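Local coordinates for DPS family dna-binding stress response protein (Thermosynechococcus elongatus, PDB 2C41) that binds and oxidises iron as an antioxidant, stress-response member of the Dps family, assembles into a twelve-subunit shell and may bind DNA, at the interface of chains A and B and the interface of chains A and C. Coordinates in Å, arbitrary orientation; residue numbers count along the deposited sequence, not the author numbering. Chains: chain A/B/C, DPS family dna-binding stress response protein.

Contact 1: the interface of chains A and B. Residues chain A 19, 59, 63, 73-75, 80; chain B 27, 34.
B:Trp34 swings its indole toward chain A with CG anti to its own carbonyl carbon (chi1 -62°), and A:Tyr80, with the same first-torsion choice (chi1 -73°), sends its phenol to meet it from the opposite direction. This is part of the two-fold dimer interface of a Dps protein, a ferritin-like helical fold, and its twin recurs with the chains exchanged; the packing probably helps to hold together the interface at which Dps proteins form their ferroxidase sites. The phenol oxygen A:Tyr80 OH lies in the indole plane at the edge of the six-membered ring, 3.3 Å from B:Trp34 CZ3, where the slightly positive C-H edge probably suits it. A:Gln19, its chain extended, brings its amide over the same rim from above, on the A:Ala63 side of the indole and almost perpendicular to it; OE1 stands 3.4 Å from B:Trp34 CH2. A weak hydrogen bond links A:Tyr80 OH to A:Gln19 OE1. One indole face is covered by the methyl of A:Ala63, a CH-pi contact in which CB sits 3.3 Å from B:Trp34 CE2, toward the rim and near the fusion of the two rings. A:Pro73 CG packs obliquely 3.9 Å from B:Trp34 CE3, and A:Ile59 CG2 reaches the far end of the indole at CH2. Beside the rings, water 1 lies in the phenol plane, 2.6 Å from A:Tyr80 OH. It also contacts the backbone carbonyl oxygen of A:Ala75 and, at 2.8 Å, B:Leu27 O, bridging the subunits and helping to fix the phenol oxygen. Past the water, the B:Leu27 methyl CD2 loosely flanks A:Tyr80 CE2 at 4.2 Å.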
loop_
_atom_site.group_PDB
_atom_site.type_symbol
_atom_site.label_atom_id
_atom_site.label_comp_id
_atom_site.label_asym_id
_atom_site.label_seq_id
_atom_site.Cartn_x
_atom_site.Cartn_y
_atom_site.Cartn_z
ATOM N N GLN A 19 2.774 7.626 33.190
ATOM C CA GLN A 19 3.807 7.558 32.161
ATOM C C GLN A 19 4.946 6.631 32.583
ATOM O O GLN A 19 5.380 5.780 31.799
ATOM C CB GLN A 19 4.357 8.947 31.839
ATOM C CG GLN A 19 5.503 8.908 30.836
ATOM C CD GLN A 19 6.431 10.107 30.950
ATOM O OE1 GLN A 19 7.529 10.115 30.381
ATOM N NE2 GLN A 19 5.995 11.126 31.681
ATOM N N ILE A 59 3.369 5.501 26.213
ATOM C CA ILE A 59 4.449 6.301 26.814
ATOM C C ILE A 59 4.432 7.731 26.270
ATOM O O ILE A 59 4.381 8.688 27.040
ATOM C CB ILE A 59 5.844 5.657 26.624
ATOM C CG1 ILE A 59 5.872 4.256 27.248
ATOM C CG2 ILE A 59 6.948 6.561 27.224
ATOM C CD1 ILE A 59 7.043 3.376 26.792
ATOM N N ALA A 63 3.215 11.150 28.228
ATOM C CA ALA A 63 4.272 12.151 28.400
ATOM C C ALA A 63 3.874 13.486 27.767
ATOM O O ALA A 63 3.979 14.544 28.390
ATOM C CB ALA A 63 5.580 11.645 27.812
ATOM N N PRO A 73 6.789 16.072 31.513
ATOM C CA PRO A 73 6.696 14.652 31.816
ATOM C C PRO A 73 7.896 14.208 32.651
ATOM O O PRO A 73 8.827 14.998 32.871
ATOM C CB PRO A 73 6.748 13.999 30.429
ATOM C CG PRO A 73 7.601 14.932 29.616
ATOM C CD PRO A 73 7.278 16.317 30.139
ATOM N N VAL A 74 7.864 12.965 33.123
ATOM C CA VAL A 74 9.084 12.315 33.599
ATOM C C VAL A 74 9.967 12.192 32.368
ATOM O O VAL A 74 9.461 11.895 31.273
ATOM C CB VAL A 74 8.811 10.898 34.161
ATOM C CG1 VAL A 74 10.072 10.328 34.775
ATOM C CG2 VAL A 74 7.690 10.919 35.191
ATOM N N ALA A 75 11.263 12.442 32.516
ATOM C CA ALA A 75 12.161 12.444 31.350
ATOM C C ALA A 75 13.566 11.912 31.644
ATOM O O ALA A 75 14.193 11.286 30.785
ATOM C CB ALA A 75 12.239 13.847 30.738
ATOM N N TYR A 80 12.387 7.167 36.342
ATOM C CA TYR A 80 11.278 6.246 36.059
ATOM C C TYR A 80 10.971 5.273 37.202
ATOM O O TYR A 80 9.818 5.135 37.604
ATOM C CB TYR A 80 11.476 5.506 34.724
ATOM C CG TYR A 80 11.270 6.389 33.495
ATOM C CD1 TYR A 80 10.023 6.944 33.213
ATOM C CD2 TYR A 80 12.323 6.660 32.617
ATOM C CE1 TYR A 80 9.818 7.753 32.091
ATOM C CE2 TYR A 80 12.131 7.468 31.484
ATOM C CZ TYR A 80 10.870 8.011 31.231
ATOM O OH TYR A 80 10.642 8.813 30.118
ATOM N N LEU B 27 15.764 6.504 25.745
ATOM C CA LEU B 27 15.016 7.284 26.730
ATOM C C LEU B 27 15.487 8.731 26.764
ATOM O O LEU B 27 14.668 9.649 26.901
ATOM C CB LEU B 27 15.058 6.628 28.114
ATOM C CG LEU B 27 14.305 5.280 28.188
ATOM C CD1 LEU B 27 14.547 4.591 29.526
ATOM C CD2 LEU B 27 12.803 5.424 27.904
ATOM N N TRP B 34 10.545 15.487 23.919
ATOM C CA TRP B 34 9.484 16.113 24.708
ATOM C C TRP B 34 9.831 17.520 25.187
ATOM O O TRP B 34 8.956 18.393 25.237
ATOM C CB TRP B 34 9.109 15.259 25.924
ATOM C CG TRP B 34 8.575 13.914 25.597
ATOM C CD1 TRP B 34 7.736 13.581 24.558
ATOM C CD2 TRP B 34 8.831 12.703 26.317
ATOM N NE1 TRP B 34 7.463 12.230 24.590
ATOM C CE2 TRP B 34 8.128 11.667 25.655
ATOM C CE3 TRP B 34 9.593 12.390 27.460
ATOM C CZ2 TRP B 34 8.145 10.339 26.111
ATOM C CZ3 TRP B 34 9.631 11.071 27.903
ATOM C CH2 TRP B 34 8.903 10.058 27.232
HETATM O O HOH W 1 12.950 9.563 29.101
#

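Contact 2: the interface of chains A and C. Residues chain A 36-38, 41; chain C 144-145, 148-149.
Aromatic packing centres on A:Phe41, whose ring enters a pocket on chain C in this subunit contact of the Dps dodecamer. Its CE2 points over the middle of the C:Phe145 face, the two rings meeting edge to face with planes 86° apart and centroids 5.0 Å apart. At the next corner, A:Phe41 CZ lies above the rim of the C:Trp144 indole, 3.7 Å from CZ2. Aliphatic contacts cover one face of the same phenylalanine: C:Glu148 CB makes a CH-pi contact 3.5 Å from A:Phe41 CD1, and CG continues along to CE1. Beyond CG the glutamate chain, bent at chi2, brings its carboxylate beside the A:Thr36–A:Tyr37 stretch. The A:Phe41 CG is anti to its backbone N (chi1 179°), which sets the ring between C:Phe145, C:Trp144 and C:Glu148, while its CB rests above the rim of C:Phe149. An alanine here is likely to open a gap beside C:Phe145 and C:Trp144 and strip C:Glu148 CB of its aromatic cover. Polar contact comes from the backbone: A:Gly38 N donates to C:Glu148 O over 2.8 Å, approaching from above the carbonyl plane, with 135° at the hydrogen. In the fold, A:Thr36, A:Tyr37 and A:Gly38 belong to the turn between helices 7-35 and 41-68, A:Phe41 begins the second, and the partners occupy the C-terminal end of C helix 126-149.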
loop_
_atom_site.group_PDB
_atom_site.type_symbol
_atom_site.label_atom_id
_atom_site.label_comp_id
_atom_site.label_asym_id
_atom_site.label_seq_id
_atom_site.Cartn_x
_atom_site.Cartn_y
_atom_site.Cartn_z
ATOM N N THR A 36 10.822 -15.767 27.626
ATOM C CA THR A 36 9.827 -16.836 27.567
ATOM C C THR A 36 10.428 -18.075 26.872
ATOM O O THR A 36 11.385 -17.975 26.108
ATOM C CB THR A 36 8.490 -16.342 26.957
ATOM O OG1 THR A 36 7.438 -17.277 27.259
ATOM C CG2 THR A 36 8.616 -16.139 25.462
ATOM N N TYR A 37 9.888 -19.247 27.188
ATOM C CA TYR A 37 10.509 -20.501 26.785
ATOM C C TYR A 37 9.469 -21.611 26.826
ATOM O O TYR A 37 8.371 -21.418 27.356
ATOM C CB TYR A 37 11.686 -20.831 27.715
ATOM C CG TYR A 37 11.299 -20.995 29.172
ATOM C CD1 TYR A 37 11.055 -22.265 29.706
ATOM C CD2 TYR A 37 11.179 -19.889 30.014
ATOM C CE1 TYR A 37 10.685 -22.433 31.040
ATOM C CE2 TYR A 37 10.809 -20.041 31.354
ATOM C CZ TYR A 37 10.571 -21.311 31.858
ATOM O OH TYR A 37 10.213 -21.476 33.174
ATOM N N GLY A 38 9.822 -22.769 26.276
ATOM C CA GLY A 38 8.941 -23.932 26.310
ATOM C C GLY A 38 8.151 -24.071 25.020
ATOM O O GLY A 38 8.311 -23.258 24.102
ATOM N N PHE A 41 6.512 -21.230 22.895
ATOM C CA PHE A 41 7.422 -20.095 22.663
ATOM C C PHE A 41 6.934 -19.105 21.616
ATOM O O PHE A 41 6.845 -17.922 21.898
ATOM C CB PHE A 41 8.847 -20.530 22.286
ATOM C CG PHE A 41 9.776 -19.359 22.023
ATOM C CD1 PHE A 41 10.317 -18.631 23.077
ATOM C CD2 PHE A 41 10.071 -18.963 20.717
ATOM C CE1 PHE A 41 11.170 -17.532 22.834
ATOM C CE2 PHE A 41 10.918 -17.869 20.462
ATOM C CZ PHE A 41 11.467 -17.160 21.525
ATOM N N TRP C 144 17.840 -20.576 17.910
ATOM C CA TRP C 144 17.339 -20.112 19.196
ATOM C C TRP C 144 15.836 -20.389 19.353
ATOM O O TRP C 144 15.425 -20.978 20.349
ATOM C CB TRP C 144 17.688 -18.628 19.409
ATOM C CG TRP C 144 16.829 -17.939 20.433
ATOM C CD1 TRP C 144 16.557 -18.360 21.713
ATOM C CD2 TRP C 144 16.131 -16.707 20.257
ATOM N NE1 TRP C 144 15.725 -17.461 22.334
ATOM C CE2 TRP C 144 15.447 -16.438 21.465
ATOM C CE3 TRP C 144 16.022 -15.797 19.197
ATOM C CZ2 TRP C 144 14.663 -15.294 21.642
ATOM C CZ3 TRP C 144 15.223 -14.661 19.373
ATOM C CH2 TRP C 144 14.559 -14.426 20.586
ATOM N N PHE C 145 15.030 -19.983 18.371
ATOM C CA PHE C 145 13.585 -20.273 18.382
ATOM C C PHE C 145 13.299 -21.746 18.626
ATOM O O PHE C 145 12.522 -22.104 19.512
ATOM C CB PHE C 145 12.940 -19.870 17.060
ATOM C CG PHE C 145 12.365 -18.481 17.061
ATOM C CD1 PHE C 145 13.193 -17.368 17.200
ATOM C CD2 PHE C 145 11.000 -18.286 16.888
ATOM C CE1 PHE C 145 12.667 -16.071 17.190
ATOM C CE2 PHE C 145 10.456 -16.989 16.875
ATOM C CZ PHE C 145 11.291 -15.883 17.022
ATOM N N GLU C 148 14.117 -23.097 22.119
ATOM C CA GLU C 148 13.125 -22.691 23.113
ATOM C C GLU C 148 11.952 -23.676 23.226
ATOM O O GLU C 148 11.486 -23.962 24.325
ATOM C CB GLU C 148 12.631 -21.263 22.844
ATOM C CG GLU C 148 13.717 -20.179 23.017
ATOM C CD GLU C 148 14.424 -20.260 24.368
ATOM O OE1 GLU C 148 15.670 -20.067 24.428
ATOM O OE2 GLU C 148 13.733 -20.536 25.373
ATOM N N PHE C 149 11.501 -24.216 22.095
ATOM C CA PHE C 149 10.412 -25.205 22.101
ATOM C C PHE C 149 10.748 -26.468 22.889
ATOM O O PHE C 149 9.847 -27.167 23.355
ATOM C CB PHE C 149 9.997 -25.574 20.667
ATOM C CG PHE C 149 9.068 -24.583 20.039
ATOM C CD1 PHE C 149 9.566 -23.456 19.402
ATOM C CD2 PHE C 149 7.683 -24.769 20.092
ATOM C CE1 PHE C 149 8.696 -22.521 18.817
ATOM C CE2 PHE C 149 6.813 -23.845 19.507
ATOM C CZ PHE C 149 7.324 -22.716 18.872
#

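The C-alpha centres of contact 1 and contact 2 lie about 33 Å apart, and the two share no residue. They do share chain A helix 41-68: its first residue, A:Phe41, serves contact 2, whereas A:Ile59 and A:Ala63, further along, serve contact 1. Helix 7-35 and the turn that follows it likewise link the two surfaces. Contact 1 pairs subunits about a two-fold axis; contact 2 joins non-equivalent surfaces and is not an exact two-fold. Since every copy can use both, the combination ties pairs to further subunits, consistent with the deposited twelve-subunit assembly.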